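Local coordinates for protein CarG (Serratia, PDB 4O7J) that probably contributes to intrinsic carbapenem resistance and is a structural homologue of lysozyme inhibitors, at residues 90-95 and 107-112. Numbering follows the deposited sequence.
Sequences YLVTAR and VSLTIY
Leu91, Thr93 and Arg95 pair with Tyr112, Thr110 and Ser108 as the hydrogen-bonded pairs of an antiparallel beta hairpin, the two central strands of a four-stranded sheet. Each pair is closed by two backbone bonds, six in all; the shortest is Tyr112 N to Leu91 O at 2.7 Å. The side chains of Val92, Ala94, Leu109 and Ile111 share one face. There Val92 and Ile111 lie side by side and point the same way, Ile111 CD1 sitting 3.6 Å from both CG1 and CG2 of Val92. Ile111 CG1 is anti to its carbonyl carbon and chi2 (-64°) turns CD1 toward the two methyls of Val92. Leu109 also leans across: its CD2 branch approaches Ala94 CB to 3.7 Å and touches Val92 CG1 at 4.0 Å. Helix 152-155 packs on this apolar face, Leu155 against Val92 and Ile111, Met154 against Leu109. On the other face the Tyr112 ring crosses the side chain of Thr93 obliquely. The ring turns its edge to strand 88-96, where Leu91 O and Thr93 OG1 lie near the ring plane, with CE2 3.7 Å from Thr93 OG1, a hydroxyl hydrogen-bonded to Asn80 of strand 78-85; Trp64 meets the same ring edge-to-face. Leu91 packs beside Tyr112 through their CB atoms, and Trp128 of strand 126-135 touches both. Further along, Ser108 holds OG between its backbone N and carbonyl carbon (chi1 61°), where it reaches a water bridging the two strands. That water donates a hydrogen bond to Thr93 O and is also hydrogen-bonded, 2.8 Å away in each case, to Ser108 OG and Thr110 OG1.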
loop_
_atom_site.group_PDB
_atom_site.type_symbol
_atom_site.label_atom_id
_atom_site.label_comp_id
_atom_site.label_asym_id
_atom_site.label_seq_id
_atom_site.Cartn_x
_atom_site.Cartn_y
_atom_site.Cartn_z
ATOM N N TYR A 90 1.727 18.924 2.235
ATOM C CA TYR A 90 1.096 18.968 0.910
ATOM C C TYR A 90 1.755 17.952 0.030
ATOM O O TYR A 90 2.986 17.803 0.036
ATOM C CB TYR A 90 1.273 20.304 0.277
ATOM C CG TYR A 90 0.772 21.420 1.128
ATOM C CD1 TYR A 90 -0.585 21.786 1.115
ATOM C CD2 TYR A 90 1.606 22.048 2.035
ATOM C CE1 TYR A 90 -1.041 22.791 1.920
ATOM C CE2 TYR A 90 1.131 23.074 2.829
ATOM C CZ TYR A 90 -0.175 23.410 2.770
ATOM O OH TYR A 90 -0.714 24.400 3.582
ATOM N N LEU A 91 0.946 17.143 -0.561
ATOM C CA LEU A 91 1.408 16.182 -1.543
ATOM C C LEU A 91 1.234 16.782 -2.936
ATOM O O LEU A 91 0.138 17.234 -3.264
ATOM C CB LEU A 91 0.608 14.917 -1.397
ATOM C CG LEU A 91 1.048 13.802 -2.360
ATOM C CD1 LEU A 91 2.507 13.350 -2.178
ATOM C CD2 LEU A 91 0.096 12.643 -2.161
ATOM N N VAL A 92 2.264 16.757 -3.742
ATOM C CA VAL A 92 2.284 17.382 -5.045
ATOM C C VAL A 92 2.645 16.381 -6.115
ATOM O O VAL A 92 3.735 15.785 -6.100
ATOM C CB VAL A 92 3.228 18.561 -5.093
ATOM C CG1 VAL A 92 3.067 19.276 -6.456
ATOM C CG2 VAL A 92 2.893 19.520 -3.946
ATOM N N THR A 93 1.689 16.153 -7.011
ATOM C CA THR A 93 1.870 15.229 -8.124
ATOM C C THR A 93 2.307 16.049 -9.320
ATOM O O THR A 93 1.593 16.981 -9.722
ATOM C CB THR A 93 0.608 14.387 -8.441
ATOM O OG1 THR A 93 0.280 13.586 -7.302
ATOM C CG2 THR A 93 0.835 13.444 -9.635
ATOM N N ALA A 94 3.467 15.710 -9.892
ATOM C CA ALA A 94 3.878 16.303 -11.177
ATOM C C ALA A 94 3.564 15.309 -12.284
ATOM O O ALA A 94 3.993 14.105 -12.223
ATOM C CB ALA A 94 5.331 16.569 -11.143
ATOM N N ARG A 95 2.895 15.743 -13.352
ATOM C CA ARG A 95 2.563 14.833 -14.425
ATOM C C ARG A 95 2.814 15.539 -15.768
ATOM O O ARG A 95 2.363 16.654 -15.941
ATOM C CB ARG A 95 1.067 14.418 -14.329
ATOM C CG ARG A 95 0.634 13.414 -15.401
ATOM C CD ARG A 95 -0.730 12.778 -15.176
ATOM N NE ARG A 95 -1.756 13.792 -15.363
ATOM C CZ ARG A 95 -2.249 14.203 -16.546
ATOM N NH1 ARG A 95 -1.880 13.666 -17.704
ATOM N NH2 ARG A 95 -3.146 15.173 -16.554
ATOM N N VAL A 107 3.970 20.208 -18.007
ATOM C CA VAL A 107 3.878 19.421 -16.810
ATOM C C VAL A 107 2.853 20.132 -15.954
ATOM O O VAL A 107 2.946 21.377 -15.800
ATOM C CB VAL A 107 5.235 19.295 -16.020
ATOM C CG1 VAL A 107 4.987 18.563 -14.706
ATOM C CG2 VAL A 107 6.327 18.635 -16.816
ATOM N N SER A 108 1.891 19.397 -15.383
ATOM C CA SER A 108 0.977 19.904 -14.384
ATOM C C SER A 108 1.402 19.543 -12.985
ATOM O O SER A 108 1.998 18.468 -12.774
ATOM C CB SER A 108 -0.462 19.400 -14.561
ATOM O OG SER A 108 -0.579 18.033 -14.472
ATOM N N LEU A 109 1.029 20.413 -12.032
ATOM C CA LEU A 109 1.295 20.167 -10.613
ATOM C C LEU A 109 0.035 20.209 -9.874
ATOM O O LEU A 109 -0.631 21.249 -9.897
ATOM C CB LEU A 109 2.282 21.180 -10.062
ATOM C CG LEU A 109 3.716 21.187 -10.592
ATOM C CD1 LEU A 109 4.354 22.544 -10.340
ATOM C CD2 LEU A 109 4.576 20.038 -10.041
ATOM N N THR A 110 -0.360 19.036 -9.324
ATOM C CA THR A 110 -1.618 18.880 -8.580
ATOM C C THR A 110 -1.216 18.861 -7.118
ATOM O O THR A 110 -0.370 18.065 -6.696
ATOM C CB THR A 110 -2.393 17.633 -8.937
ATOM O OG1 THR A 110 -2.539 17.625 -10.335
ATOM C CG2 THR A 110 -3.737 17.593 -8.240
ATOM N N ILE A 111 -1.751 19.818 -6.378
ATOM C CA ILE A 111 -1.482 20.031 -4.971
ATOM C C ILE A 111 -2.611 19.441 -4.180
ATOM O O ILE A 111 -3.813 19.843 -4.331
ATOM C CB ILE A 111 -1.439 21.560 -4.657
ATOM C CG1 ILE A 111 -0.573 22.355 -5.643
ATOM C CG2 ILE A 111 -1.091 21.798 -3.199
ATOM C CD1 ILE A 111 0.865 22.003 -5.612
ATOM N N TYR A 112 -2.262 18.527 -3.274
ATOM C CA TYR A 112 -3.254 17.925 -2.388
ATOM C C TYR A 112 -2.992 18.344 -0.961
ATOM O O TYR A 112 -1.837 18.444 -0.532
ATOM C CB TYR A 112 -3.173 16.416 -2.405
ATOM C CG TYR A 112 -3.504 15.752 -3.702
ATOM C CD1 TYR A 112 -4.846 15.472 -4.036
ATOM C CD2 TYR A 112 -2.539 15.499 -4.634
ATOM C CE1 TYR A 112 -5.154 14.889 -5.258
ATOM C CE2 TYR A 112 -2.827 14.925 -5.849
ATOM C CZ TYR A 112 -4.143 14.625 -6.157
ATOM O OH TYR A 112 -4.424 14.052 -7.334
HETATM O O HOH W 1 -0.441 16.859 -11.954
#